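Local coordinates for disease resistance protein RRS1 (Arabidopsis thaliana, PDB 4C6S) that acts as a plant immune receptor and W-box-binding transcription factor, pairing with RPS4 to recognise the bacterial effectors AvrRps4 and PopP2, at residues 63-68 and 76-81; 95-100 and 106-111; 25-30 and 134-139; 8-13 and 19-24. All coordinates share one frame; numbering follows the deposited sequence.

How the contacts relate
All four contacts fix helices onto the central parallel sheet of this TIR domain, or onto one another. From the N terminus, contact 4 closes a short loop first, laying helix 20-30 against strand 8-12. The same helix then opens contact 3, a long excursion that ends only when helix 128-143 returns beside it. Within that excursion lie contacts 1 and 2 in series, each a local strand-to-helix closure: strand 59-65 with helix 74-82, then strand 92-98 with helix 104-113. No pair crosses. Contacts 1 and 2 lie on neighbouring strands and touch where Cys68 meets Trp107 and Leu64 meets Val96, while contacts 3 and 4 meet where Leu28 touches Ile10 and Ile135 touches Leu24, and also reach the second subunit.

Contact 1 (63-68 and 76-81); sequences VLPGNC and DKFAKV. With SO4 (sulfate ion), chain D.
Sulfate oxygen O4 is caught at the turn that ends strand 59-65, just beyond the point where Leu64 and Pro65 pack on Phe78. The contact belongs to a beta-alpha-beta unit of the TIR domain, in which helix 74-82 runs back almost antiparallel to its strand before strand 92-98 follows. Asn67 N donates to O4 over 3.1 Å in a nearly straight bond (N-H...O 164°), and Gly66 N approaches the same oxygen at 3.2 Å. The ion, probably from the crystallisation liquor, thus lies against two consecutive amides of the type I turn from Pro65 to Cys68, closed by Cys68 N to Pro65 O at 3.0 Å.

No hydrogen bond joins strand and helix; the ring of Phe78 does the work. Leu64 CD2 stands over the centre of one face, 3.6 Å from the ring centroid and 8° off its normal, a textbook CH-pi contact. Leu64 starts out to one side, but with CG anti to its carbonyl carbon (chi1 -63°) the side chain swings this methyl onto the ring. Pro65 CD reaches Phe78 CE2 obliquely at 3.6 Å, and Val73 and Ser11 also touch the phenyl group. On the helix, Lys80 NZ bonds to Lys77 O and to Val40 O, with Phe47 in cation-pi contact. At the strand side of the ring, the carbonyl Val63 O comes within 3.4 Å of Phe78 CZ.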
loop_
_atom_site.group_PDB
_atom_site.type_symbol
_atom_site.label_atom_id
_atom_site.label_comp_id
_atom_site.label_asym_id
_atom_site.label_seq_id
_atom_site.Cartn_x
_atom_site.Cartn_y
_atom_site.Cartn_z
ATOM N N VAL A 63 -5.552 5.895 11.884
ATOM C CA VAL A 63 -6.012 5.325 10.623
ATOM C C VAL A 63 -7.195 4.447 10.936
ATOM O O VAL A 63 -7.075 3.436 11.638
ATOM C CB VAL A 63 -4.922 4.508 9.939
ATOM C CG1 VAL A 63 -5.492 3.846 8.688
ATOM C CG2 VAL A 63 -3.751 5.414 9.588
ATOM N N LEU A 64 -8.360 4.857 10.448
ATOM C CA LEU A 64 -9.617 4.280 10.894
ATOM C C LEU A 64 -10.140 3.322 9.849
ATOM O O LEU A 64 -9.920 3.536 8.651
ATOM C CB LEU A 64 -10.638 5.393 11.140
ATOM C CG LEU A 64 -10.200 6.351 12.254
ATOM C CD1 LEU A 64 -10.902 7.693 12.143
ATOM C CD2 LEU A 64 -10.455 5.728 13.621
ATOM N N PRO A 65 -10.808 2.243 10.296
ATOM C CA PRO A 65 -11.398 1.270 9.365
ATOM C C PRO A 65 -12.697 1.822 8.795
ATOM O O PRO A 65 -13.790 1.551 9.296
ATOM C CB PRO A 65 -11.657 0.051 10.250
ATOM C CG PRO A 65 -11.892 0.627 11.623
ATOM C CD PRO A 65 -11.015 1.860 11.712
ATOM N N GLY A 66 -12.560 2.605 7.732
ATOM C CA GLY A 66 -13.670 3.388 7.227
ATOM C C GLY A 66 -14.806 2.604 6.618
ATOM O O GLY A 66 -15.900 3.147 6.445
ATOM N N ASN A 67 -14.561 1.338 6.284
ATOM C CA ASN A 67 -15.624 0.476 5.751
ATOM C C ASN A 67 -16.566 -0.030 6.844
ATOM O O ASN A 67 -17.633 -0.580 6.553
ATOM C CB ASN A 67 -15.009 -0.723 5.027
ATOM C CG ASN A 67 -14.388 -0.354 3.682
ATOM O OD1 ASN A 67 -14.235 0.822 3.354
ATOM N ND2 ASN A 67 -14.028 -1.368 2.900
ATOM N N CYS A 68 -16.162 0.145 8.101
ATOM C CA CYS A 68 -16.923 -0.386 9.234
ATOM C C CYS A 68 -17.774 0.680 9.911
ATOM O O CYS A 68 -17.443 1.856 9.898
ATOM C CB CYS A 68 -15.992 -1.004 10.278
ATOM S SG CYS A 68 -14.827 -2.213 9.625
ATOM N N ASP A 76 -14.943 0.979 21.133
ATOM C CA ASP A 76 -14.321 -0.319 21.339
ATOM C C ASP A 76 -12.803 -0.283 21.147
ATOM O O ASP A 76 -12.065 -0.940 21.884
ATOM C CB ASP A 76 -14.940 -1.341 20.388
ATOM C CG ASP A 76 -14.421 -2.739 20.623
ATOM O OD1 ASP A 76 -14.204 -3.108 21.799
ATOM O OD2 ASP A 76 -14.225 -3.469 19.628
ATOM N N LYS A 77 -12.338 0.489 20.166
ATOM C CA LYS A 77 -10.945 0.391 19.734
ATOM C C LYS A 77 -10.169 1.699 19.714
ATOM O O LYS A 77 -8.960 1.695 19.921
ATOM C CB LYS A 77 -10.869 -0.220 18.332
ATOM C CG LYS A 77 -11.237 -1.684 18.247
ATOM C CD LYS A 77 -10.973 -2.227 16.852
ATOM C CE LYS A 77 -11.504 -3.646 16.695
ATOM N NZ LYS A 77 -11.084 -4.236 15.382
ATOM N N PHE A 78 -10.834 2.809 19.418
ATOM C CA PHE A 78 -10.095 4.048 19.190
ATOM C C PHE A 78 -10.258 5.114 20.278
ATOM O O PHE A 78 -9.403 5.988 20.404
ATOM C CB PHE A 78 -10.393 4.605 17.795
ATOM C CG PHE A 78 -9.688 3.854 16.685
ATOM C CD1 PHE A 78 -8.396 4.199 16.304
ATOM C CD2 PHE A 78 -10.301 2.782 16.053
ATOM C CE1 PHE A 78 -7.725 3.521 15.278
ATOM C CE2 PHE A 78 -9.637 2.077 15.038
ATOM C CZ PHE A 78 -8.344 2.449 14.650
ATOM N N ALA A 79 -11.329 5.042 21.067
ATOM C CA ALA A 79 -11.477 5.965 22.193
ATOM C C ALA A 79 -10.231 5.946 23.081
ATOM O O ALA A 79 -9.797 6.985 23.572
ATOM C CB ALA A 79 -12.717 5.641 23.023
ATOM N N LYS A 80 -9.657 4.762 23.281
ATOM C CA LYS A 80 -8.481 4.632 24.133
ATOM C C LYS A 80 -7.251 5.302 23.517
ATOM O O LYS A 80 -6.308 5.636 24.239
ATOM C CB LYS A 80 -8.194 3.160 24.444
ATOM C CG LYS A 80 -7.784 2.338 23.227
ATOM C CD LYS A 80 -7.696 0.857 23.581
ATOM C CE LYS A 80 -6.923 0.084 22.523
ATOM N NZ LYS A 80 -7.781 -0.736 21.634
ATOM N N VAL A 81 -7.262 5.504 22.198
ATOM C CA VAL A 81 -6.169 6.215 21.548
ATOM C C VAL A 81 -6.301 7.723 21.755
ATOM O O VAL A 81 -5.335 8.399 22.121
ATOM C CB VAL A 81 -6.088 5.906 20.035
ATOM C CG1 VAL A 81 -4.997 6.739 19.398
ATOM C CG2 VAL A 81 -5.799 4.435 19.823
HETATM S S SO4 D . -10.841 -1.149 6.148
HETATM O O1 SO4 D . -10.466 -1.538 4.789
HETATM O O2 SO4 D . -9.607 -0.815 6.865
HETATM O O3 SO4 D . -11.490 -2.275 6.815
HETATM O O4 SO4 D . -11.795 -0.030 6.114
#

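Contact 2 (95-100 and 106-111)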
loop_
_atom_site.group_PDB
_atom_site.type_symbol
_atom_site.label_atom_id
_atom_site.label_comp_id
_atom_site.label_asym_id
_atom_site.label_seq_id
_atom_site.Cartn_x
_atom_site.Cartn_y
_atom_site.Cartn_z
ATOM N N SER A 95 -6.870 12.361 11.408
ATOM C CA SER A 95 -7.679 11.157 11.227
ATOM C C SER A 95 -7.695 10.767 9.761
ATOM O O SER A 95 -7.756 11.624 8.889
ATOM C CB SER A 95 -9.116 11.390 11.702
ATOM O OG SER A 95 -9.150 11.586 13.107
ATOM N N VAL A 96 -7.644 9.467 9.497
ATOM C CA VAL A 96 -7.642 8.994 8.117
ATOM C C VAL A 96 -8.748 7.971 7.963
ATOM O O VAL A 96 -8.733 6.924 8.634
ATOM C CB VAL A 96 -6.295 8.330 7.759
ATOM C CG1 VAL A 96 -6.295 7.861 6.305
ATOM C CG2 VAL A 96 -5.119 9.307 7.994
ATOM N N LEU A 97 -9.721 8.275 7.099
ATOM C CA LEU A 97 -10.816 7.343 6.843
ATOM C C LEU A 97 -10.372 6.473 5.685
ATOM O O LEU A 97 -10.441 6.892 4.526
ATOM C CB LEU A 97 -12.110 8.078 6.488
ATOM C CG LEU A 97 -12.630 9.011 7.566
ATOM C CD1 LEU A 97 -13.934 9.692 7.123
ATOM C CD2 LEU A 97 -12.889 8.215 8.838
ATOM N N TYR A 98 -9.892 5.273 6.001
ATOM C CA TYR A 98 -9.285 4.423 4.982
ATOM C C TYR A 98 -10.183 3.243 4.627
ATOM O O TYR A 98 -10.655 2.520 5.512
ATOM C CB TYR A 98 -7.907 3.912 5.437
ATOM C CG TYR A 98 -7.282 3.052 4.367
ATOM C CD1 TYR A 98 -6.741 3.630 3.223
ATOM C CD2 TYR A 98 -7.287 1.670 4.462
ATOM C CE1 TYR A 98 -6.212 2.846 2.202
ATOM C CE2 TYR A 98 -6.752 0.883 3.456
ATOM C CZ TYR A 98 -6.208 1.482 2.335
ATOM O OH TYR A 98 -5.691 0.706 1.338
ATOM N N GLY A 99 -10.419 3.028 3.334
ATOM C CA GLY A 99 -11.166 1.858 2.912
ATOM C C GLY A 99 -11.733 2.046 1.521
ATOM O O GLY A 99 -11.904 3.185 1.081
ATOM N N ASP A 100 -12.036 0.942 0.847
ATOM C CA ASP A 100 -12.530 0.988 -0.535
ATOM C C ASP A 100 -14.047 1.081 -0.638
ATOM O O ASP A 100 -14.603 1.023 -1.735
ATOM C CB ASP A 100 -12.042 -0.227 -1.343
ATOM C CG ASP A 100 -12.546 -1.555 -0.792
ATOM O OD1 ASP A 100 -13.368 -1.569 0.146
ATOM O OD2 ASP A 100 -12.125 -2.606 -1.322
ATOM N N GLN A 106 -21.354 8.468 7.912
ATOM C CA GLN A 106 -21.329 7.949 9.280
ATOM C C GLN A 106 -20.042 8.294 10.017
ATOM O O GLN A 106 -20.070 8.694 11.187
ATOM C CB GLN A 106 -21.557 6.430 9.278
ATOM C CG GLN A 106 -22.929 6.005 8.769
ATOM C CD GLN A 106 -22.950 5.632 7.295
ATOM O OE1 GLN A 106 -22.220 6.200 6.476
ATOM N NE2 GLN A 106 -23.795 4.668 6.951
ATOM N N TRP A 107 -18.909 8.142 9.343
ATOM C CA TRP A 107 -17.630 8.456 9.968
ATOM C C TRP A 107 -17.424 9.952 10.144
ATOM O O TRP A 107 -16.852 10.384 11.133
ATOM C CB TRP A 107 -16.466 7.846 9.179
ATOM C CG TRP A 107 -16.161 6.460 9.633
ATOM C CD1 TRP A 107 -16.471 5.291 8.997
ATOM C CD2 TRP A 107 -15.536 6.094 10.868
ATOM N NE1 TRP A 107 -16.058 4.219 9.753
ATOM C CE2 TRP A 107 -15.476 4.686 10.905
ATOM C CE3 TRP A 107 -15.007 6.822 11.937
ATOM C CZ2 TRP A 107 -14.900 3.988 11.973
ATOM C CZ3 TRP A 107 -14.436 6.130 12.995
ATOM C CH2 TRP A 107 -14.392 4.730 13.005
ATOM N N LEU A 108 -17.900 10.755 9.202
ATOM C CA LEU A 108 -17.742 12.206 9.358
ATOM C C LEU A 108 -18.545 12.689 10.573
ATOM O O LEU A 108 -18.080 13.545 11.341
ATOM C CB LEU A 108 -18.164 12.942 8.088
ATOM C CG LEU A 108 -17.223 12.693 6.911
ATOM C CD1 LEU A 108 -17.697 13.461 5.690
ATOM C CD2 LEU A 108 -15.813 13.099 7.280
ATOM N N SER A 109 -19.728 12.111 10.758
ATOM C CA SER A 109 -20.563 12.414 11.922
ATOM C C SER A 109 -19.834 12.009 13.196
ATOM O O SER A 109 -19.754 12.779 14.165
ATOM C CB SER A 109 -21.896 11.672 11.826
ATOM O OG SER A 109 -22.690 11.916 12.977
ATOM N N GLU A 110 -19.307 10.791 13.189
ATOM C CA GLU A 110 -18.572 10.268 14.331
ATOM C C GLU A 110 -17.414 11.189 14.692
ATOM O O GLU A 110 -17.273 11.590 15.850
ATOM C CB GLU A 110 -18.062 8.858 14.032
ATOM C CG GLU A 110 -17.271 8.213 15.185
ATOM C CD GLU A 110 -18.146 7.721 16.327
ATOM O OE1 GLU A 110 -19.343 7.432 16.105
ATOM O OE2 GLU A 110 -17.625 7.605 17.458
ATOM N N LEU A 111 -16.595 11.548 13.704
ATOM C CA LEU A 111 -15.415 12.364 14.002
ATOM C C LEU A 111 -15.791 13.751 14.530
ATOM O O LEU A 111 -15.163 14.252 15.462
ATOM C CB LEU A 111 -14.487 12.464 12.792
ATOM C CG LEU A 111 -13.885 11.128 12.366
ATOM C CD1 LEU A 111 -13.030 11.315 11.118
ATOM C CD2 LEU A 111 -13.068 10.494 13.486
#
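The indole of Trp107 meets Leu97 obliquely, neither squarely over a face nor at an edge: Leu97 CD2 lies 3.8 Å from Trp107 CG, where the ring system joins its stem. The ring leads away from the strand, and its NE1 is hydrogen-bonded to Cys68 O in the turn after strand 59-65, while Leu64 and Pro70 also pack on the side chain. This is the strand-to-helix half of a beta-alpha-beta unit, strand 92-98, helix 104-113 and strand 119-121, at one end of the parallel TIR sheet. Strand and helix run nearly antiparallel, 162° between their short axes.

Leu97 illustrates how one branched residue can serve a whole helix turn. Both of its methyls rest on the Trp107 stem, with CD2 at 3.6 Å and CD1 at 3.7 Å from Trp107 CB. The fork then divides: Leu97 CD1 turns to Leu108 CD2, 3.9 Å off, and Leu97 CD2 to Leu111 CD1, also at 3.9 Å. With CG anti to the carbonyl carbon (chi1 -61°) the fork is aimed at the helix, and chi2 of 180° points CD1 onward while CD2 turns aside toward Leu111. Ile119 of the next strand touches Leu97, Leu108 and Leu111, so the neighbouring strand adds to the same apolar cluster. Two residues earlier in the strand, Ser95 CB lies 4.0 Å from Leu111 CD1.

Contact 3 (25-30 and 134-139); sequences SEALRR and EIVRDV. With NA (sodium ion), chain H; NA (sodium ion), chain G.
Segments 25-30 and 134-139, parts of helices 20-30 and 128-143 of the TIR domain, cross at -42°, their short axes approaching to 9.8 Å, and the backbones come nearest where Leu28 and Val136 face each other with CA atoms 6.1 Å apart. The contacts across are apolar, and one methyl makes the two closest of them. Val136 CG2 touches Ala27 CB at 3.8 Å and Leu28 CD2 at 3.9 Å, while the side chains of Leu28 and Val136 run alongside one another, pointing opposite ways. The valine rotamer explains the choice of branch: CG1 is anti to the backbone N (chi1 171°), which leaves CG2 to face the partner helix. Leu28 CD2 also reaches toward Val139 CG1, a looser touch.

The acidic side chains point elsewhere. On the outer side of helix 20-30, Arg29 grips Glu26 side-on: NE bonds to Glu26 OE1 at 3.0 Å, from above the carboxylate plane, and NH2 forms a salt bridge to Glu26 OE2 at 2.8 Å. Glu26 OE1 also binds one sodium ion at 2.4 Å, so the carboxylate is fixed by a cation and a guanidinium together. A second sodium ion is held by Glu134 OE1 at 2.6 Å, with His120 as another ligand. Glu26 further packs on Ser129 of the second subunit.

Both helices cover the same face of the sheet. Leu28 sits on Val8 and Ile10 of strand 8-12, Val139 also on Val8, and Ile135 fits between Phe20 and Leu24 of helix 20-30 and Val96 of strand 92-98.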
loop_
_atom_site.group_PDB
_atom_site.type_symbol
_atom_site.label_atom_id
_atom_site.label_comp_id
_atom_site.label_asym_id
_atom_site.label_seq_id
_atom_site.Cartn_x
_atom_site.Cartn_y
_atom_site.Cartn_z
ATOM N N SER A 25 4.014 4.719 7.217
ATOM C CA SER A 25 5.169 4.768 8.103
ATOM C C SER A 25 6.468 5.014 7.346
ATOM O O SER A 25 7.314 5.822 7.777
ATOM C CB SER A 25 5.286 3.454 8.891
ATOM O OG SER A 25 6.385 3.472 9.781
ATOM N N GLU A 26 6.649 4.304 6.236
ATOM C CA GLU A 26 7.897 4.437 5.490
ATOM C C GLU A 26 7.975 5.821 4.847
ATOM O O GLU A 26 9.060 6.397 4.733
ATOM C CB GLU A 26 8.032 3.321 4.448
ATOM C CG GLU A 26 9.164 3.507 3.442
ATOM C CD GLU A 26 10.555 3.422 4.060
ATOM O OE1 GLU A 26 10.684 3.031 5.245
ATOM O OE2 GLU A 26 11.526 3.743 3.342
ATOM N N ALA A 27 6.836 6.361 4.429
ATOM C CA ALA A 27 6.845 7.686 3.809
ATOM C C ALA A 27 7.182 8.770 4.834
ATOM O O ALA A 27 7.913 9.721 4.538
ATOM C CB ALA A 27 5.506 7.963 3.124
ATOM N N LEU A 28 6.645 8.644 6.045
ATOM C CA LEU A 28 7.028 9.575 7.115
ATOM C C LEU A 28 8.524 9.494 7.401
ATOM O O LEU A 28 9.196 10.522 7.547
ATOM C CB LEU A 28 6.232 9.298 8.394
ATOM C CG LEU A 28 4.754 9.678 8.345
ATOM C CD1 LEU A 28 4.042 9.051 9.535
ATOM C CD2 LEU A 28 4.600 11.197 8.351
ATOM N N ARG A 29 9.060 8.278 7.470
ATOM C CA ARG A 29 10.485 8.111 7.740
ATOM C C ARG A 29 11.354 8.735 6.642
ATOM O O ARG A 29 12.392 9.338 6.926
ATOM C CB ARG A 29 10.819 6.624 7.894
ATOM C CG ARG A 29 12.136 6.363 8.567
ATOM C CD ARG A 29 12.555 4.927 8.361
ATOM N NE ARG A 29 12.657 4.594 6.942
ATOM C CZ ARG A 29 13.652 4.982 6.147
ATOM N NH1 ARG A 29 14.638 5.735 6.616
ATOM N NH2 ARG A 29 13.654 4.625 4.871
ATOM N N ARG A 30 10.934 8.582 5.388
ATOM C CA ARG A 30 11.670 9.160 4.269
ATOM C C ARG A 30 11.713 10.671 4.362
ATOM O O ARG A 30 12.629 11.305 3.846
ATOM C CB ARG A 30 11.041 8.767 2.929
ATOM C CG ARG A 30 11.326 7.349 2.472
ATOM C CD ARG A 30 11.035 7.208 0.979
ATOM N NE ARG A 30 9.717 7.740 0.630
ATOM C CZ ARG A 30 8.608 7.008 0.582
ATOM N NH1 ARG A 30 8.660 5.711 0.854
ATOM N NH2 ARG A 30 7.448 7.568 0.257
ATOM N N GLU A 134 -0.452 12.832 0.773
ATOM C CA GLU A 134 -1.290 13.899 1.321
ATOM C C GLU A 134 -1.191 13.942 2.833
ATOM O O GLU A 134 -1.114 15.017 3.427
ATOM C CB GLU A 134 -2.745 13.719 0.872
ATOM C CG GLU A 134 -2.898 14.021 -0.598
ATOM C CD GLU A 134 -4.278 13.727 -1.137
ATOM O OE1 GLU A 134 -5.033 12.978 -0.476
ATOM O OE2 GLU A 134 -4.595 14.247 -2.227
ATOM N N ILE A 135 -1.209 12.772 3.461
ATOM C CA ILE A 135 -1.118 12.716 4.914
ATOM C C ILE A 135 0.254 13.224 5.355
ATOM O O ILE A 135 0.354 14.028 6.289
ATOM C CB ILE A 135 -1.325 11.284 5.422
ATOM C CG1 ILE A 135 -2.746 10.837 5.082
ATOM C CG2 ILE A 135 -1.069 11.220 6.931
ATOM C CD1 ILE A 135 -2.915 9.297 5.070
ATOM N N VAL A 136 1.304 12.762 4.681
ATOM C CA VAL A 136 2.668 13.207 4.981
ATOM C C VAL A 136 2.831 14.724 4.824
ATOM O O VAL A 136 3.435 15.370 5.676
ATOM C CB VAL A 136 3.719 12.457 4.130
ATOM C CG1 VAL A 136 5.108 13.087 4.287
ATOM C CG2 VAL A 136 3.754 10.984 4.536
ATOM N N ARG A 137 2.286 15.298 3.759
ATOM C CA ARG A 137 2.453 16.735 3.534
ATOM C C ARG A 137 1.791 17.524 4.659
ATOM O O ARG A 137 2.334 18.515 5.149
ATOM C CB ARG A 137 1.869 17.147 2.186
ATOM C CG ARG A 137 1.803 18.641 1.958
ATOM C CD ARG A 137 1.367 18.931 0.529
ATOM N NE ARG A 137 0.084 18.295 0.269
ATOM C CZ ARG A 137 -0.254 17.710 -0.877
ATOM N NH1 ARG A 137 0.593 17.690 -1.907
ATOM N NH2 ARG A 137 -1.451 17.151 -0.992
ATOM N N ASP A 138 0.617 17.068 5.074
ATOM C CA ASP A 138 -0.129 17.708 6.151
ATOM C C ASP A 138 0.662 17.641 7.455
ATOM O O ASP A 138 0.868 18.671 8.111
ATOM C CB ASP A 138 -1.493 17.003 6.290
ATOM C CG ASP A 138 -2.370 17.590 7.393
ATOM O OD1 ASP A 138 -2.047 18.660 7.951
ATOM O OD2 ASP A 138 -3.416 16.972 7.696
ATOM N N VAL A 139 1.110 16.445 7.833
ATOM C CA VAL A 139 1.859 16.286 9.086
ATOM C C VAL A 139 3.158 17.082 9.043
ATOM O O VAL A 139 3.505 17.794 9.992
ATOM C CB VAL A 139 2.135 14.797 9.390
ATOM C CG1 VAL A 139 3.110 14.652 10.573
ATOM C CG2 VAL A 139 0.809 14.079 9.674
HETATM NA NA NA H . 9.734 2.240 7.307
HETATM NA NA NA G . -5.944 13.843 1.773
#

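Contact 4 (8-13 and 19-24); sequences VCISCV and SFVSHL
Strand 8-12 and helix 20-30 open the parallel alpha/beta fold of the TIR domain: the first strand in the chain, lying between 35-39 and 59-65 in the sheet, is followed by a helix that leads back along it to the neighbouring parallel strand 35-39. Val21 carries most of the helix side. Its CG1 meets Ile10 CG2 at 3.9 Å and its CG2 meets Cys12 CB at 3.7 Å, so each branch addresses a different strand residue. Cys12 carries its sulfur between backbone N and carbonyl carbon (chi1 66°), and SG consequently lies against the same valine, 3.7 Å from Val21 CG2. One turn later, Ile10 CD1 rests against Leu24, 4.0 Å from its CG.

At the start of the helix, Ser19 O accepts two bonds from Ser22. The hydroxyl OG donates at 2.8 Å, in the carbonyl plane and on a lone pair, while the amide N donates at 3.0 Å. Ser22 OG also meets Ser129 N of the second subunit in a hydrogen bond, and the ring of His23 stacks on His23 of that subunit, in keeping with the role of this domain in homo- and heterodimerization.

The chemistry is therefore divided around the helix: methyls and a cysteine, with no hydrogen bond across, fix it to the sheet, while the serine and histidine that follow Val21 are turned to the partner.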
loop_
_atom_site.group_PDB
_atom_site.type_symbol
_atom_site.label_atom_id
_atom_site.label_comp_id
_atom_site.label_asym_id
_atom_site.label_seq_id
_atom_site.Cartn_x
_atom_site.Cartn_y
_atom_site.Cartn_z
ATOM N N VAL A 8 5.740 10.794 15.443
ATOM C CA VAL A 8 4.348 10.569 15.127
ATOM C C VAL A 8 3.947 9.176 15.575
ATOM O O VAL A 8 4.723 8.232 15.432
ATOM C CB VAL A 8 4.121 10.693 13.602
ATOM C CG1 VAL A 8 2.690 10.295 13.226
ATOM C CG2 VAL A 8 4.443 12.100 13.140
ATOM N N CYS A 9 2.751 9.035 16.139
ATOM C CA CYS A 9 2.248 7.695 16.420
ATOM C C CYS A 9 1.081 7.393 15.503
ATOM O O CYS A 9 0.087 8.103 15.525
ATOM C CB CYS A 9 1.804 7.551 17.874
ATOM S SG CYS A 9 1.167 5.895 18.264
ATOM N N ILE A 10 1.206 6.339 14.703
ATOM C CA ILE A 10 0.100 5.912 13.845
ATOM C C ILE A 10 -0.630 4.768 14.517
ATOM O O ILE A 10 -0.008 3.746 14.823
ATOM C CB ILE A 10 0.615 5.380 12.511
ATOM C CG1 ILE A 10 1.460 6.429 11.792
ATOM C CG2 ILE A 10 -0.581 4.923 11.637
ATOM C CD1 ILE A 10 2.340 5.833 10.691
ATOM N N SER A 11 -1.934 4.921 14.749
ATOM C CA SER A 11 -2.728 3.821 15.303
ATOM C C SER A 11 -3.613 3.254 14.200
ATOM O O SER A 11 -4.087 4.003 13.346
ATOM C CB SER A 11 -3.581 4.300 16.472
ATOM O OG SER A 11 -4.256 5.500 16.138
ATOM N N CYS A 12 -3.820 1.937 14.210
ATOM C CA CYS A 12 -4.602 1.276 13.157
ATOM C C CYS A 12 -5.101 -0.075 13.610
ATOM O O CYS A 12 -4.708 -0.570 14.672
ATOM C CB CYS A 12 -3.758 1.099 11.877
ATOM S SG CYS A 12 -2.343 -0.040 12.070
ATOM N N VAL A 13 -5.974 -0.679 12.804
ATOM C CA VAL A 13 -6.399 -2.052 13.061
ATOM C C VAL A 13 -5.434 -3.011 12.360
ATOM O O VAL A 13 -4.681 -2.603 11.482
ATOM C CB VAL A 13 -7.846 -2.296 12.609
ATOM C CG1 VAL A 13 -8.795 -1.364 13.352
ATOM C CG2 VAL A 13 -7.970 -2.085 11.112
ATOM N N SER A 19 -0.028 -3.429 5.305
ATOM C CA SER A 19 -0.296 -2.952 3.956
ATOM C C SER A 19 -0.238 -1.430 3.952
ATOM O O SER A 19 0.839 -0.877 4.069
ATOM C CB SER A 19 -1.613 -3.524 3.413
ATOM O OG SER A 19 -2.681 -3.222 4.292
ATOM N N PHE A 20 -1.375 -0.747 3.861
ATOM C CA PHE A 20 -1.400 0.724 3.798
ATOM C C PHE A 20 -0.543 1.435 4.853
ATOM O O PHE A 20 0.216 2.350 4.531
ATOM C CB PHE A 20 -2.850 1.223 3.924
ATOM C CG PHE A 20 -2.973 2.719 3.950
ATOM C CD1 PHE A 20 -2.831 3.466 2.777
ATOM C CD2 PHE A 20 -3.237 3.383 5.141
ATOM C CE1 PHE A 20 -2.969 4.865 2.807
ATOM C CE2 PHE A 20 -3.372 4.783 5.183
ATOM C CZ PHE A 20 -3.227 5.518 4.005
ATOM N N VAL A 21 -0.672 1.032 6.112
ATOM C CA VAL A 21 0.046 1.711 7.188
ATOM C C VAL A 21 1.561 1.576 7.029
ATOM O O VAL A 21 2.325 2.483 7.394
ATOM C CB VAL A 21 -0.438 1.210 8.557
ATOM C CG1 VAL A 21 0.478 1.665 9.690
ATOM C CG2 VAL A 21 -1.893 1.698 8.796
ATOM N N SER A 22 2.011 0.460 6.462
ATOM C CA SER A 22 3.460 0.264 6.341
ATOM C C SER A 22 4.006 1.290 5.337
ATOM O O SER A 22 5.123 1.789 5.487
ATOM C CB SER A 22 3.818 -1.172 5.939
ATOM O OG SER A 22 3.544 -1.429 4.573
ATOM N N HIS A 23 3.209 1.616 4.328
ATOM C CA HIS A 23 3.638 2.609 3.350
ATOM C C HIS A 23 3.625 3.988 3.969
ATOM O O HIS A 23 4.500 4.808 3.676
ATOM C CB HIS A 23 2.749 2.589 2.100
ATOM C CG HIS A 23 2.720 1.265 1.414
ATOM N ND1 HIS A 23 3.792 0.758 0.717
ATOM C CD2 HIS A 23 1.733 0.336 1.315
ATOM C CE1 HIS A 23 3.472 -0.424 0.214
ATOM N NE2 HIS A 23 2.219 -0.692 0.559
ATOM N N LEU A 24 2.623 4.252 4.805
ATOM C CA LEU A 24 2.514 5.544 5.485
ATOM C C LEU A 24 3.694 5.746 6.429
ATOM O O LEU A 24 4.316 6.808 6.437
ATOM C CB LEU A 24 1.187 5.649 6.259
ATOM C CG LEU A 24 0.966 6.944 7.066
ATOM C CD1 LEU A 24 1.051 8.189 6.171
ATOM C CD2 LEU A 24 -0.389 6.894 7.768
#